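Long-range contacts in nitroreductase (Desulfitobacterium hafniense, PDB 3PXV), which binds flavin mononucleotide and, as a member of the nitroreductase family, probably acts as an FMN-dependent oxidoreductase: residues Glu61-Gly66 with Arg88-Ala93; Pro94-Val99 with Ser165-His170. All blocks are in the same frame, centred on the assembly; numbering follows the deposited sequence.

Interaction 2 joins two central strands of the sheet, and interaction 1 ties helix 56-72 to the loop that leads into strand 95-101. Their centres lie about 11 Å apart and they follow one another along the chain. The two touch directly: F90 O is 3.7 Å from L167 CD1, A93 CB is 3.9 Å from L167 CB, and SE of selenomethionine M62 is 3.9 Å from CE of selenomethionine M96. L167 takes part in two of these contacts. The flavin lies close by. In the loop of interaction 1, Y91 OH hydrogen-bonds to FMN O2 (2.5 Å), while the nearest atoms of the L167 side chain and FMN are about 7 Å apart.

Interaction 1: residues Glu61-Gly66 with Arg88-Ala93. With FMN (flavin mononucleotide), chain F.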
loop_
_atom_site.group_PDB
_atom_site.type_symbol
_atom_site.label_atom_id
_atom_site.label_comp_id
_atom_site.label_asym_id
_atom_site.label_seq_id
_atom_site.Cartn_x
_atom_site.Cartn_y
_atom_site.Cartn_z
ATOM N N GLU B 61 -26.484 2.597 6.038
ATOM C CA GLU B 61 -27.120 1.741 5.035
ATOM C C GLU B 61 -26.149 0.727 4.461
ATOM O O GLU B 61 -26.492 -0.431 4.295
ATOM C CB GLU B 61 -27.789 2.576 3.934
ATOM C CG GLU B 61 -29.022 3.347 4.410
ATOM C CD GLU B 61 -29.784 4.054 3.296
ATOM O OE1 GLU B 61 -29.619 3.674 2.119
ATOM O OE2 GLU B 61 -30.584 4.976 3.601
HETATM N N MSE B 62 -24.926 1.158 4.191
HETATM C CA MSE B 62 -23.928 0.279 3.641
HETATM C C MSE B 62 -23.547 -0.766 4.693
HETATM O O MSE B 62 -23.268 -1.927 4.368
HETATM C CB MSE B 62 -22.694 1.083 3.178
HETATM C CG MSE B 62 -22.958 1.985 2.002
HETATM SE SE MSE B 62 -21.444 3.091 1.497
HETATM C CE MSE B 62 -20.217 1.677 1.135
ATOM N N GLU B 63 -23.557 -0.354 5.957
ATOM C CA GLU B 63 -23.210 -1.254 7.054
ATOM C C GLU B 63 -24.267 -2.345 7.197
ATOM O O GLU B 63 -23.937 -3.525 7.293
ATOM C CB GLU B 63 -23.052 -0.477 8.372
ATOM C CG GLU B 63 -22.569 -1.359 9.544
ATOM C CD GLU B 63 -22.294 -0.573 10.824
ATOM O OE1 GLU B 63 -23.136 0.248 11.218
ATOM O OE2 GLU B 63 -21.235 -0.797 11.444
ATOM N N ALA B 64 -25.535 -1.935 7.219
ATOM C CA ALA B 64 -26.651 -2.863 7.364
ATOM C C ALA B 64 -26.741 -3.804 6.162
ATOM O O ALA B 64 -27.060 -4.977 6.320
ATOM C CB ALA B 64 -27.956 -2.104 7.574
ATOM N N GLU B 65 -26.448 -3.306 4.967
ATOM C CA GLU B 65 -26.416 -4.157 3.771
ATOM C C GLU B 65 -25.253 -5.159 3.881
ATOM O O GLU B 65 -25.421 -6.367 3.618
ATOM C CB GLU B 65 -26.281 -3.326 2.501
ATOM C CG GLU B 65 -26.207 -4.156 1.214
ATOM C CD GLU B 65 -27.445 -5.018 0.947
ATOM O OE1 GLU B 65 -28.575 -4.664 1.426
ATOM O OE2 GLU B 65 -27.269 -6.037 0.225
ATOM N N GLY B 66 -24.087 -4.667 4.287
ATOM C CA GLY B 66 -22.917 -5.534 4.458
ATOM C C GLY B 66 -23.244 -6.691 5.389
ATOM O O GLY B 66 -23.093 -7.854 5.009
ATOM N N ARG B 88 -20.847 -4.529 14.825
ATOM C CA ARG B 88 -20.611 -3.365 14.015
ATOM C C ARG B 88 -19.528 -3.709 13.046
ATOM O O ARG B 88 -18.600 -4.465 13.356
ATOM C CB ARG B 88 -20.219 -2.154 14.859
ATOM C CG ARG B 88 -21.385 -1.555 15.728
ATOM C CD ARG B 88 -20.864 -0.457 16.686
ATOM N NE ARG B 88 -19.734 -0.944 17.503
ATOM C CZ ARG B 88 -18.948 -0.182 18.274
ATOM N NH1 ARG B 88 -19.138 1.137 18.366
ATOM N NH2 ARG B 88 -17.950 -0.749 18.958
ATOM N N LEU B 89 -19.679 -3.159 11.852
ATOM C CA LEU B 89 -18.757 -3.374 10.769
ATOM C C LEU B 89 -17.856 -2.112 10.735
ATOM O O LEU B 89 -16.660 -2.214 10.522
ATOM C CB LEU B 89 -19.595 -3.583 9.507
ATOM C CG LEU B 89 -19.302 -4.621 8.436
ATOM C CD1 LEU B 89 -18.995 -5.992 9.002
ATOM C CD2 LEU B 89 -20.499 -4.678 7.467
ATOM N N PHE B 90 -18.429 -0.938 11.030
ATOM C CA PHE B 90 -17.673 0.301 11.053
ATOM C C PHE B 90 -17.305 0.817 12.441
ATOM O O PHE B 90 -16.780 1.921 12.573
ATOM C CB PHE B 90 -18.380 1.383 10.243
ATOM C CG PHE B 90 -18.655 0.992 8.816
ATOM C CD1 PHE B 90 -17.807 0.120 8.125
ATOM C CD2 PHE B 90 -19.716 1.555 8.135
ATOM C CE1 PHE B 90 -18.065 -0.226 6.797
ATOM C CE2 PHE B 90 -19.973 1.232 6.816
ATOM C CZ PHE B 90 -19.155 0.340 6.142
ATOM N N TYR B 91 -17.542 0.000 13.458
ATOM C CA TYR B 91 -17.197 0.296 14.842
ATOM C C TYR B 91 -17.588 1.702 15.338
ATOM O O TYR B 91 -16.903 2.308 16.163
ATOM C CB TYR B 91 -15.702 0.040 15.040
ATOM C CG TYR B 91 -15.252 -1.322 14.522
ATOM C CD1 TYR B 91 -15.567 -2.505 15.207
ATOM C CD2 TYR B 91 -14.498 -1.423 13.351
ATOM C CE1 TYR B 91 -15.142 -3.744 14.724
ATOM C CE2 TYR B 91 -14.087 -2.667 12.856
ATOM C CZ TYR B 91 -14.408 -3.815 13.547
ATOM O OH TYR B 91 -13.986 -5.023 13.044
ATOM N N GLY B 92 -18.717 2.197 14.855
ATOM C CA GLY B 92 -19.233 3.513 15.262
ATOM C C GLY B 92 -18.489 4.701 14.676
ATOM O O GLY B 92 -18.623 5.817 15.181
ATOM N N ALA B 93 -17.682 4.460 13.637
ATOM C CA ALA B 93 -16.901 5.515 12.998
ATOM C C ALA B 93 -17.851 6.477 12.344
ATOM O O ALA B 93 -18.784 6.042 11.677
ATOM C CB ALA B 93 -15.944 4.952 11.957
HETATM N N1 FMN F . -10.017 -5.105 10.381
HETATM C C2 FMN F . -11.375 -5.165 10.631
HETATM O O2 FMN F . -11.828 -5.169 11.773
HETATM N N3 FMN F . -12.248 -5.222 9.580
HETATM C C4 FMN F . -11.809 -5.228 8.279
HETATM O O4 FMN F . -12.647 -5.288 7.392
HETATM C C4A FMN F . -10.438 -5.167 8.027
HETATM N N5 FMN F . -9.948 -5.163 6.751
HETATM C C5A FMN F . -8.635 -4.841 6.515
HETATM C C6 FMN F . -8.218 -4.585 5.205
HETATM C C7 FMN F . -6.899 -4.251 4.931
HETATM C C7M FMN F . -6.506 -3.983 3.529
HETATM C C8 FMN F . -5.988 -4.182 5.974
HETATM C C8M FMN F . -4.563 -3.832 5.744
HETATM C C9 FMN F . -6.398 -4.434 7.287
HETATM C C9A FMN F . -7.738 -4.768 7.568
HETATM N N10 FMN F . -8.183 -5.034 8.852
HETATM C C10 FMN F . -9.540 -5.103 9.092
HETATM C "C1'" FMN F . -7.300 -4.645 10.001
HETATM C "C2'" FMN F . -6.331 -5.775 10.304
HETATM O "O2'" FMN F . -7.024 -6.766 11.037
HETATM C "C3'" FMN F . -5.135 -5.221 11.072
HETATM O "O3'" FMN F . -4.431 -4.273 10.297
HETATM C "C4'" FMN F . -4.181 -6.345 11.439
HETATM O "O4'" FMN F . -4.879 -7.193 12.299
HETATM C "C5'" FMN F . -2.907 -5.840 12.117
HETATM O "O5'" FMN F . -3.238 -5.099 13.276
HETATM P P FMN F . -2.874 -3.540 13.396
HETATM O O1P FMN F . -3.518 -3.040 14.648
HETATM O O2P FMN F . -3.402 -2.717 12.205
HETATM O O3P FMN F . -1.385 -3.507 13.501
HETATM O O HOH W 1 -20.799 1.438 13.335
#
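E63 joins helix 56-72 to the loop before strand 95-101 through a carboxylate that accepts two backbone N-H groups, a largely buried contact beside the FMN pocket. OE2 takes a nearly straight bond from F90 N (2.8 Å, 174°) and a more bent one from L89 N (2.9 Å, 150°). Both donors come on the anti side of the carboxylate, from opposite faces of its plane. A water also donates to OE2 and accepts from G92 N. CG of E63 is anti to its backbone N (chi1 -175°), and the chain beyond is extended, carrying OE2 across to the two N-H groups.

Apolar contacts flank the acid. E63 CG lies 3.7 Å from L89 CB, the two side chains running past one another in opposing senses. E63 CB meets F90 CE2 at 3.8 Å. Farther along the helix, L89 CD2 packs on G66 CA at 4.0 Å.

F90 to A93 form a type I' turn, closed by A93 N to F90 O. It carries Y91, whose OH donates to FMN O2. Two N-H donors and a water would be expected to favour the charged form of E63, and this grip probably helps hold that turn.

Interaction 2: residues Pro94-Val99 with Ser165-His170; sequences PCMIVV and SVLLGH
Strands 95-101 and 161-169 run antiparallel here, and M96 faces L167 while I97 faces V166. They are the central strand pair of the antiparallel sheet in this FMN-dependent nitroreductase-like fold. The axes of 95-99 and 165-169 come within 4.6 Å, with 160° between their directions.

Backbone bonds set the register. I97 and V166 form a hydrogen-bonded pair: I97 N donates to V166 O, and V166 N donates back to I97 O, both at 2.9 Å. L168 N adds a bond to C95 O at 3.0 Å. M96 with L167 and V98 with S165 are non-hydrogen-bonded pairs. M96 CA makes a CA-H...O contact with V166 O, and S165 CA with I97 O.

Side chains pack on both faces. On the face of M96, V98, S165 and L167, selenomethionine M96 and L167 project together, with their flanks in contact. L167 CD2 touches M96 CB at 3.6 Å and M96 SE at 3.8 Å. M96 CG sits between the backbone N and the carbonyl carbon (chi1 65°), and the extended chain beyond it leaves SE beside L167. On the other face, C95 SG rests against L168 CB at 3.7 Å. I97 and L168 cross obliquely there, their CD1 atoms 4.0 Å apart. At the end of the pairing, P94 CD packs on L168 O at 3.4 Å.

The hydroxyl of S165 bonds outside the pair, to C134 O and T137 OG1. Strand 50-53 flanks 95-101, and strand 130-133 flanks 161-169. Helices 26-36 and 106-126 cover the face of I97 and V166, with I97 touching I32 and I120.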
loop_
_atom_site.group_PDB
_atom_site.type_symbol
_atom_site.label_atom_id
_atom_site.label_comp_id
_atom_site.label_asym_id
_atom_site.label_seq_id
_atom_site.Cartn_x
_atom_site.Cartn_y
_atom_site.Cartn_z
ATOM N N PRO B 94 -17.607 7.783 12.512
ATOM C CA PRO B 94 -18.475 8.796 11.946
ATOM C C PRO B 94 -18.122 9.205 10.517
ATOM O O PRO B 94 -18.832 10.010 9.931
ATOM C CB PRO B 94 -18.288 9.959 12.917
ATOM C CG PRO B 94 -16.835 9.838 13.306
ATOM C CD PRO B 94 -16.567 8.375 13.368
ATOM N N CYS B 95 -17.023 8.690 9.976
ATOM C CA CYS B 95 -16.643 8.978 8.590
ATOM C C CYS B 95 -15.613 7.990 8.098
ATOM O O CYS B 95 -14.987 7.288 8.875
ATOM C CB CYS B 95 -16.072 10.388 8.433
ATOM S SG CYS B 95 -14.449 10.553 9.103
HETATM N N MSE B 96 -15.435 7.952 6.790
HETATM C CA MSE B 96 -14.483 7.038 6.190
HETATM C C MSE B 96 -14.093 7.541 4.825
HETATM O O MSE B 96 -14.786 8.335 4.219
HETATM C CB MSE B 96 -15.083 5.614 6.047
HETATM C CG MSE B 96 -16.268 5.493 5.089
HETATM SE SE MSE B 96 -16.897 3.683 4.953
HETATM C CE MSE B 96 -18.459 4.004 3.840
ATOM N N ILE B 97 -12.955 7.074 4.361
ATOM C CA ILE B 97 -12.529 7.373 3.023
ATOM C C ILE B 97 -12.674 6.082 2.268
ATOM O O ILE B 97 -12.119 5.057 2.682
ATOM C CB ILE B 97 -11.108 7.862 2.980
ATOM C CG1 ILE B 97 -11.067 9.276 3.571
ATOM C CG2 ILE B 97 -10.608 7.830 1.547
ATOM C CD1 ILE B 97 -9.677 9.888 3.663
ATOM N N VAL B 98 -13.470 6.125 1.206
ATOM C CA VAL B 98 -13.694 4.983 0.320
ATOM C C VAL B 98 -12.810 5.158 -0.895
ATOM O O VAL B 98 -12.800 6.232 -1.478
ATOM C CB VAL B 98 -15.178 4.896 -0.106
ATOM C CG1 VAL B 98 -15.402 3.737 -1.081
ATOM C CG2 VAL B 98 -16.068 4.746 1.174
ATOM N N VAL B 99 -12.049 4.114 -1.253
ATOM C CA VAL B 99 -11.138 4.141 -2.396
ATOM C C VAL B 99 -11.584 3.166 -3.474
ATOM O O VAL B 99 -11.300 1.977 -3.410
ATOM C CB VAL B 99 -9.678 3.839 -2.009
ATOM C CG1 VAL B 99 -8.771 4.044 -3.219
ATOM C CG2 VAL B 99 -9.229 4.737 -0.914
ATOM N N SER B 165 -11.169 0.726 2.087
ATOM C CA SER B 165 -11.651 1.925 2.761
ATOM C C SER B 165 -10.877 2.098 4.010
ATOM O O SER B 165 -10.310 1.155 4.487
ATOM C CB SER B 165 -13.136 1.786 3.113
ATOM O OG SER B 165 -13.348 0.769 4.085
ATOM N N VAL B 166 -10.837 3.307 4.535
ATOM C CA VAL B 166 -10.171 3.564 5.804
ATOM C C VAL B 166 -11.141 4.319 6.661
ATOM O O VAL B 166 -11.550 5.394 6.280
ATOM C CB VAL B 166 -8.916 4.422 5.674
ATOM C CG1 VAL B 166 -8.267 4.541 7.057
ATOM C CG2 VAL B 166 -7.944 3.815 4.647
ATOM N N LEU B 167 -11.491 3.772 7.824
ATOM C CA LEU B 167 -12.430 4.435 8.725
ATOM C C LEU B 167 -11.635 5.432 9.563
ATOM O O LEU B 167 -10.469 5.159 9.889
ATOM C CB LEU B 167 -13.159 3.437 9.618
ATOM C CG LEU B 167 -13.751 2.202 8.933
ATOM C CD1 LEU B 167 -14.273 1.243 9.991
ATOM C CD2 LEU B 167 -14.857 2.605 7.926
ATOM N N LEU B 168 -12.262 6.560 9.915
ATOM C CA LEU B 168 -11.588 7.610 10.637
ATOM C C LEU B 168 -12.425 8.182 11.772
ATOM O O LEU B 168 -13.636 8.320 11.655
ATOM C CB LEU B 168 -11.237 8.747 9.682
ATOM C CG LEU B 168 -10.418 8.458 8.409
ATOM C CD1 LEU B 168 -10.327 9.700 7.568
ATOM C CD2 LEU B 168 -9.025 7.893 8.703
ATOM N N GLY B 169 -11.759 8.531 12.868
ATOM C CA GLY B 169 -12.417 9.170 14.002
ATOM C C GLY B 169 -11.479 9.288 15.179
ATOM O O GLY B 169 -10.272 9.278 15.006
ATOM N N HIS B 170 -12.045 9.447 16.366
ATOM C CA HIS B 170 -11.280 9.477 17.606
ATOM C C HIS B 170 -11.526 8.169 18.342
ATOM O O HIS B 170 -12.669 7.702 18.404
ATOM C CB HIS B 170 -11.678 10.668 18.469
ATOM C CG HIS B 170 -11.234 11.973 17.904
ATOM N ND1 HIS B 170 -9.932 12.421 18.016
ATOM C CD2 HIS B 170 -11.902 12.916 17.199
ATOM C CE1 HIS B 170 -9.823 13.589 17.407
ATOM N NE2 HIS B 170 -11.004 13.910 16.899
#